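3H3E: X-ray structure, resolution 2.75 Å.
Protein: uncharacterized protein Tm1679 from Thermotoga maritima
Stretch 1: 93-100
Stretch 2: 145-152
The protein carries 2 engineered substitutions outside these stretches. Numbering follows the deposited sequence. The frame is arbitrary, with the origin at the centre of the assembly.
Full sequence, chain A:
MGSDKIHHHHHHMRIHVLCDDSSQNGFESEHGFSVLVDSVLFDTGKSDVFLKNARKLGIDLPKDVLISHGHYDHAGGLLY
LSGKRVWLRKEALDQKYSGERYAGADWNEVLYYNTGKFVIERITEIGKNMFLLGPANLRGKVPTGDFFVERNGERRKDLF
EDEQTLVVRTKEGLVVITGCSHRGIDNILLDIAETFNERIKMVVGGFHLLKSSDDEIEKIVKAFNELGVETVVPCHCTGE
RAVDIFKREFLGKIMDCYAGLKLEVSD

Stretch 1 (93-100) LDQKYSGE
Stretch 2 (145-152) GDFFVERN

This contact is a two-stranded antiparallel pairing, held mainly by backbone hydrogen bonds and lined by side chains on both faces. Strand 95-98 runs against the strand around 147-150, with 153° between their N-to-C directions and an axis approach of 4.5 Å. Together the stretches bury 555 Å².

The register pairs Gln95 with Glu150, Lys96 with Val149, Tyr97 with Phe148 and Ser98 with Phe147. Gln95 CA to Glu150 CA is 5.2 Å, Lys96 CA to Val149 CA 4.5 Å, Tyr97 CA to Phe148 CA 4.8 Å and Ser98 CA to Phe147 CA 4.6 Å. Backbone angles are extended throughout, for example -87/117 at Gln95, -129/93 at Ser98 and -143/151 at Val149.

Hydrogen-bonded and non-hydrogen-bonded pairs alternate. Tyr97 N to Phe148 O and Phe148 N to Tyr97 O are both 2.8 Å and nearly straight, at 168° and 172°. The Gln95 pair is looser: Gln95 N to Glu150 O is 3.3 Å, and Glu150 N to Gln95 O is 3.0 Å at 138°. The ladder continues past the strand, where Gly99 N donates to Asp146 O at 2.8 Å. Two carbonyls also receive CA-H...O contacts: Val149 CA lies 3.5 Å from Gln95 O, and Phe147 CA lies 3.6 Å from Tyr97 O.

Gln95, Tyr97, Phe148 and Glu150 share one face. Tyr97 (chi1 m, chi2 77°) and Phe148 (chi1 m, chi2 -99°) meet at their bases, CB to CB 4.1 Å. Glu150 has chi1 m and chi2 t, which place its CD 3.7 Å from Tyr97 CE1; chi3 is -9°. Gln95 (m, m) leads its end away from the other stretch.

Lys96, Ser98, Phe147 and Val149 lie on the other face. Lys96 is m, t, t, m; its CG is 4.3 Å from Val149 CG2, and its NZ is hydrogen-bonded elsewhere in the structure. Val149 is p, and its CG2 packs 3.4 Å from Asp94 CB. Phe147 (chi1 m, chi2 -68°) brings CE1 to 3.5 Å from Ser98 OG, with Ser98 at t.

At one end, Asp94 (-60/147, chi1 m) points its CA-to-CB bond toward stretch 2. Its OD1 comes 3.7 Å from Arg151 CG, a carbon of the aliphatic chain; Arg151 is poorly ordered. At the other end, Gly99 has phi/psi 76/-129, and this positive phi favours glycine. Asp146 (-119/49, chi1 t) sets its CB sideways. A water bridges this end: it accepts from Asp146 N at 3.1 Å and hydrogen-bonds Ser98 OG at 3.2 Å.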

# COMPACT_ATOMS: atom_id res chain seq x y z
N LEU A 93 -13.59 -4.48 6.97
CA LEU A 93 -14.38 -4.17 8.16
C LEU A 93 -14.15 -5.16 9.30
O LEU A 93 -14.34 -4.81 10.46
CB LEU A 93 -15.87 -4.13 7.83
CG LEU A 93 -16.30 -3.11 6.78
CD1 LEU A 93 -17.76 -3.32 6.47
CD2 LEU A 93 -16.06 -1.69 7.24
N ASP A 94 -13.79 -6.39 8.97
CA ASP A 94 -13.54 -7.41 9.99
C ASP A 94 -12.43 -6.94 10.89
O ASP A 94 -11.53 -6.24 10.46
CB ASP A 94 -13.16 -8.74 9.34
CG ASP A 94 -14.26 -9.30 8.47
OD1 ASP A 94 -15.43 -8.92 8.69
OD2 ASP A 94 -13.97 -10.11 7.56
N GLN A 95 -12.49 -7.31 12.16
CA GLN A 95 -11.60 -6.72 13.14
C GLN A 95 -10.29 -7.48 13.21
O GLN A 95 -10.26 -8.66 13.53
CB GLN A 95 -12.29 -6.60 14.51
CG GLN A 95 -13.34 -5.45 14.57
CD GLN A 95 -12.88 -4.11 13.92
OE1 GLN A 95 -11.69 -3.87 13.72
NE2 GLN A 95 -13.84 -3.25 13.62
N LYS A 96 -9.21 -6.79 12.88
CA LYS A 96 -7.92 -7.44 12.69
C LYS A 96 -7.12 -7.50 13.97
O LYS A 96 -7.06 -6.53 14.72
CB LYS A 96 -7.11 -6.70 11.63
CG LYS A 96 -7.63 -6.86 10.22
CD LYS A 96 -6.52 -6.50 9.22
CE LYS A 96 -7.03 -6.45 7.80
NZ LYS A 96 -7.42 -7.78 7.30
N TYR A 97 -6.51 -8.66 14.21
CA TYR A 97 -5.61 -8.84 15.34
C TYR A 97 -4.22 -9.22 14.87
O TYR A 97 -4.04 -9.82 13.82
CB TYR A 97 -6.13 -9.89 16.32
CG TYR A 97 -7.26 -9.39 17.17
CD1 TYR A 97 -8.55 -9.28 16.66
CD2 TYR A 97 -7.05 -9.02 18.49
CE1 TYR A 97 -9.59 -8.82 17.45
CE2 TYR A 97 -8.08 -8.55 19.28
CZ TYR A 97 -9.34 -8.45 18.76
OH TYR A 97 -10.36 -8.00 19.56
N SER A 98 -3.24 -8.84 15.67
CA SER A 98 -1.87 -9.19 15.36
C SER A 98 -1.27 -9.82 16.60
O SER A 98 -0.75 -9.14 17.47
CB SER A 98 -1.09 -7.97 14.94
OG SER A 98 0.21 -8.36 14.58
N GLY A 99 -1.35 -11.14 16.68
CA GLY A 99 -1.12 -11.82 17.92
C GLY A 99 -2.38 -11.61 18.74
O GLY A 99 -3.48 -11.85 18.26
N GLU A 100 -2.21 -11.15 19.97
CA GLU A 100 -3.33 -10.85 20.84
C GLU A 100 -3.63 -9.35 20.83
O GLU A 100 -4.48 -8.88 21.56
CB GLU A 100 -3.02 -11.31 22.27
CG GLU A 100 -2.46 -12.71 22.36
CD GLU A 100 -2.09 -13.09 23.78
OE1 GLU A 100 -2.98 -13.03 24.66
OE2 GLU A 100 -0.91 -13.45 24.02
N GLY A 145 3.86 -13.83 9.53
CA GLY A 145 3.41 -13.14 10.73
C GLY A 145 2.37 -13.89 11.53
O GLY A 145 2.07 -15.05 11.27
N ASP A 146 1.82 -13.21 12.52
CA ASP A 146 0.90 -13.84 13.45
C ASP A 146 -0.46 -13.17 13.39
O ASP A 146 -1.04 -12.83 14.41
CB ASP A 146 1.46 -13.73 14.86
CG ASP A 146 0.98 -14.84 15.74
OD1 ASP A 146 0.63 -15.90 15.17
OD2 ASP A 146 0.97 -14.66 16.98
N PHE A 147 -0.98 -13.01 12.18
CA PHE A 147 -2.19 -12.24 11.96
C PHE A 147 -3.49 -13.04 12.12
O PHE A 147 -3.60 -14.17 11.65
CB PHE A 147 -2.13 -11.56 10.60
CG PHE A 147 -0.99 -10.61 10.47
CD1 PHE A 147 -0.96 -9.44 11.21
CD2 PHE A 147 0.06 -10.88 9.61
CE1 PHE A 147 0.09 -8.56 11.10
CE2 PHE A 147 1.13 -10.01 9.50
CZ PHE A 147 1.14 -8.85 10.25
N PHE A 148 -4.46 -12.44 12.80
CA PHE A 148 -5.78 -13.04 12.92
C PHE A 148 -6.85 -12.04 12.53
O PHE A 148 -6.59 -10.85 12.42
CB PHE A 148 -6.02 -13.51 14.34
CG PHE A 148 -5.11 -14.60 14.75
CD1 PHE A 148 -5.53 -15.91 14.73
CD2 PHE A 148 -3.82 -14.32 15.14
CE1 PHE A 148 -4.69 -16.92 15.10
CE2 PHE A 148 -2.98 -15.33 15.52
CZ PHE A 148 -3.41 -16.62 15.50
N VAL A 149 -8.05 -12.55 12.32
CA VAL A 149 -9.18 -11.68 12.01
C VAL A 149 -10.43 -12.25 12.69
O VAL A 149 -10.51 -13.44 12.95
CB VAL A 149 -9.34 -11.50 10.48
CG1 VAL A 149 -9.89 -12.75 9.85
CG2 VAL A 149 -10.21 -10.32 10.17
N GLU A 150 -11.37 -11.38 13.03
CA GLU A 150 -12.56 -11.80 13.76
C GLU A 150 -13.79 -11.34 13.03
O GLU A 150 -14.02 -10.14 12.88
CB GLU A 150 -12.57 -11.25 15.18
CG GLU A 150 -11.56 -11.90 16.13
CD GLU A 150 -11.91 -11.71 17.60
OE1 GLU A 150 -12.85 -10.92 17.88
OE2 GLU A 150 -11.27 -12.34 18.47
N ARG A 151 -14.57 -12.29 12.55
CA ARG A 151 -15.85 -12.00 11.92
C ARG A 151 -16.96 -12.62 12.76
O ARG A 151 -17.13 -13.84 12.78
CB ARG A 151 -15.87 -12.53 10.48
CG ARG A 151 -17.07 -12.10 9.66
CD ARG A 151 -16.87 -12.39 8.18
NE ARG A 151 -18.14 -12.51 7.47
CZ ARG A 151 -18.79 -13.65 7.25
NH1 ARG A 151 -18.28 -14.80 7.70
NH2 ARG A 151 -19.94 -13.66 6.60
N ASN A 152 -17.69 -11.76 13.48
CA ASN A 152 -18.80 -12.19 14.34
C ASN A 152 -18.38 -12.72 15.72
O ASN A 152 -19.19 -13.32 16.44
CB ASN A 152 -19.69 -13.23 13.64
CG ASN A 152 -20.46 -12.65 12.46
OD1 ASN A 152 -21.02 -11.56 12.55
ND2 ASN A 152 -20.50 -13.40 11.36
O HOH W 1 2.54 -10.37 13.62